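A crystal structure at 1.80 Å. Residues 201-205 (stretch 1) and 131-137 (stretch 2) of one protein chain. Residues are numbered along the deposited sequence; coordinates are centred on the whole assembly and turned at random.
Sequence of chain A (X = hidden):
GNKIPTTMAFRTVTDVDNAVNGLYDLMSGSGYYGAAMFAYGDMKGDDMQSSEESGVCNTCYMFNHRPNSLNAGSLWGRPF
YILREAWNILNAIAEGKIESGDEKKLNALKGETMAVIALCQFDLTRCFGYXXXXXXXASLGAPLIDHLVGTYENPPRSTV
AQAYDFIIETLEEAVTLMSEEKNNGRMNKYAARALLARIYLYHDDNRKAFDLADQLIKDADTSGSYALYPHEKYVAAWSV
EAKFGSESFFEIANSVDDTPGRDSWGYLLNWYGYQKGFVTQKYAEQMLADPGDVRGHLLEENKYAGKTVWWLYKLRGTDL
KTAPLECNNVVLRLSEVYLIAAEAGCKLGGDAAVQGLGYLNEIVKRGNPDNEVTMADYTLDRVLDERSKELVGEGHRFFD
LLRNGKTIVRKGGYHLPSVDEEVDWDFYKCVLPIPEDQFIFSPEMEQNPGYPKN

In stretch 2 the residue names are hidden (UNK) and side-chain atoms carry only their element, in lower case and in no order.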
# COMPACT_ATOMS: atom_id res chain seq x y z
N LEU A 201 0.23 -1.32 13.44
CA LEU A 201 1.39 -0.41 13.48
C LEU A 201 0.99 1.03 13.20
O LEU A 201 1.37 1.95 13.94
CB LEU A 201 2.47 -0.88 12.47
CG LEU A 201 3.82 -0.15 12.47
CD1 LEU A 201 4.62 -0.58 13.70
CD2 LEU A 201 4.64 -0.37 11.17
N TYR A 202 0.19 1.22 12.16
CA TYR A 202 -0.36 2.53 11.85
C TYR A 202 -1.22 3.07 13.00
O TYR A 202 -1.32 4.28 13.17
CB TYR A 202 -1.21 2.49 10.59
CG TYR A 202 -0.48 2.65 9.27
CD1 TYR A 202 0.46 1.72 8.84
CD2 TYR A 202 -0.79 3.70 8.42
CE1 TYR A 202 1.09 1.86 7.62
CE2 TYR A 202 -0.19 3.82 7.18
CZ TYR A 202 0.75 2.90 6.80
OH TYR A 202 1.36 3.05 5.59
N HIS A 203 -1.85 2.17 13.75
CA HIS A 203 -2.69 2.52 14.90
C HIS A 203 -1.92 2.71 16.23
O HIS A 203 -2.52 2.99 17.27
CB HIS A 203 -3.78 1.47 15.05
CG HIS A 203 -4.95 1.91 15.89
ND1 HIS A 203 -5.38 1.20 17.00
CD2 HIS A 203 -5.79 2.97 15.77
CE1 HIS A 203 -6.43 1.82 17.53
NE2 HIS A 203 -6.70 2.89 16.80
N ASP A 204 -0.59 2.63 16.18
CA ASP A 204 0.29 2.70 17.36
C ASP A 204 0.11 1.54 18.35
O ASP A 204 0.49 1.66 19.52
CB ASP A 204 0.12 4.05 18.12
CG ASP A 204 1.45 4.76 18.40
OD1 ASP A 204 2.55 4.22 18.11
OD2 ASP A 204 1.40 5.91 18.90
N ASP A 205 -0.47 0.43 17.90
CA ASP A 205 -0.61 -0.75 18.73
C ASP A 205 0.68 -1.57 18.52
O ASP A 205 0.67 -2.63 17.92
CB ASP A 205 -1.83 -1.60 18.33
CG ASP A 205 -3.16 -0.92 18.57
OD1 ASP A 205 -3.36 -0.25 19.62
OD2 ASP A 205 -4.02 -1.08 17.68
N UNK A 131 -2.94 11.34 9.73
CA UNK A 131 -2.47 10.10 10.35
C UNK A 131 -3.03 9.90 11.74
O UNK A 131 -3.06 10.84 12.56
c UNK A 131 -0.66 11.25 9.33
c UNK A 131 -0.94 10.30 10.42
c UNK A 131 -1.81 12.18 9.28
N UNK A 132 -3.47 8.67 12.02
CA UNK A 132 -3.95 8.36 13.36
C UNK A 132 -3.02 8.85 14.44
O UNK A 132 -3.47 9.39 15.47
c UNK A 132 -6.34 6.31 16.58
c UNK A 132 -5.93 6.59 15.31
o UNK A 132 -5.82 5.71 18.83
c UNK A 132 -5.41 5.97 17.54
c UNK A 132 -4.18 6.85 13.54
c UNK A 132 -4.61 6.51 14.95
c UNK A 132 -4.07 5.91 17.22
c UNK A 132 -3.67 6.18 15.93
N UNK A 133 -1.72 8.64 14.22
CA UNK A 133 -0.71 8.95 15.22
C UNK A 133 -0.54 10.45 15.45
O UNK A 133 0.02 10.83 16.45
c UNK A 133 0.66 8.31 14.86
o UNK A 133 0.92 8.50 13.47
c UNK A 133 0.61 6.82 15.15
N UNK A 134 -1.09 11.31 14.60
CA UNK A 134 -1.03 12.77 14.87
C UNK A 134 -1.79 13.20 16.14
O UNK A 134 -1.33 14.06 16.91
c UNK A 134 -1.93 15.87 12.69
c UNK A 134 -1.55 13.59 13.68
n UNK A 134 -2.27 18.12 11.74
c UNK A 134 -1.41 15.10 13.88
c UNK A 134 -1.63 17.34 12.84
N UNK A 135 -2.92 12.56 16.36
CA UNK A 135 -3.94 13.11 17.24
C UNK A 135 -4.90 12.05 17.76
O UNK A 135 -6.07 12.34 18.03
o UNK A 135 -6.25 14.36 14.65
c UNK A 135 -5.48 13.59 15.28
o UNK A 135 -5.36 12.38 15.01
c UNK A 135 -4.71 14.17 16.46
N UNK A 136 -4.40 10.82 17.92
CA UNK A 136 -5.22 9.69 18.32
C UNK A 136 -6.49 9.58 17.47
O UNK A 136 -7.57 9.24 17.98
n UNK A 136 -2.10 6.51 21.27
c UNK A 136 -5.55 9.76 19.83
c UNK A 136 -2.76 7.79 21.73
c UNK A 136 -4.00 8.08 20.88
c UNK A 136 -4.34 9.55 20.76
N UNK A 137 -6.37 9.86 16.18
CA UNK A 137 -7.47 9.61 15.26
C UNK A 137 -8.62 10.61 15.40
O UNK A 137 -9.74 10.32 14.97
O HOH W 1 -0.82 6.78 11.92
O HOH W 2 -0.95 7.33 19.09

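Position 131 has three side-chain carbons that close a ring onto the backbone N. They touch nothing on stretch 1. Such a ring belongs to proline, so this is Pro131. Its O accepts a backbone hydrogen bond from the N of position 134, 2.9 Å away.

Position 132 carries one carbon, then a ring of six carbons bearing one oxygen. Its CA-to-CB bond points toward stretch 1, and its ring lies close to the His203 side chain. A six-carbon ring with one oxygen is tyrosine, Tyr132. His203 NE2 sits over one face of this ring, 3.4 Å from Tyr132 CZ. The ring centroids are 4.2 Å apart and the planes meet at 43°, an oblique aromatic pair. Tyr132 CE2 also lies 3.3 Å from His203 O.

Position 133 has a CB carrying one oxygen and one carbon. The branch carbon packs against Tyr202 O and the Asp204 carboxylate. That branching marks threonine, Thr133. Its methyl CG2 packs 3.8 Å from Tyr202 O and 3.9 Å from Asp204 CG. Its hydroxyl is hydrogen-bonded elsewhere in the structure.

Position 134 shows four carbons in a row ending in nitrogen. The chain is fully extended and out of reach of stretch 1. It is Lys134.

Position 135 has two carbons, the second carrying two oxygens. This carboxylate is also out of reach of stretch 1. The short acid is aspartate, Asp135. Its OD1 accepts a weak hydrogen bond from the N of position 137, at 3.0 Å.

Position 136 again has four carbons in a row ending in nitrogen, and that nitrogen approaches the Asp204 carboxylate. It is Lys136. It leaves the helix with positive phi. The end of its side chain comes nearer to stretch 1 than its CB direction suggests. Lys136 NZ stops 4.3 Å from Asp204 OD2, beyond salt-bridge range.

Position 137 has no side-chain atoms and is Gly137. Its phi is positive, which favours glycine. An ideal CB here would fall 2.6 Å from Tyr132 CD1, a clash.

The contact is small, burying 257 Å² in total, and no direct hydrogen bond crosses it. Packing and water hold it together. Asp205 OD2 accepts a hydrogen bond from His203 ND1 at 2.7 Å, which helps fix the imidazole beside Tyr132. Water 1 accepts from Thr133 N at 3.1 Å and donates to Tyr202 O at 2.8 Å, joining the two backbones. Water 2 accepts from Lys136 NZ at 2.6 Å and donates to Asp204 OD2 at 2.8 Å. It thus links the two opposite charges across their gap.

Stretch 2, residues 131-137: PYTKDKG
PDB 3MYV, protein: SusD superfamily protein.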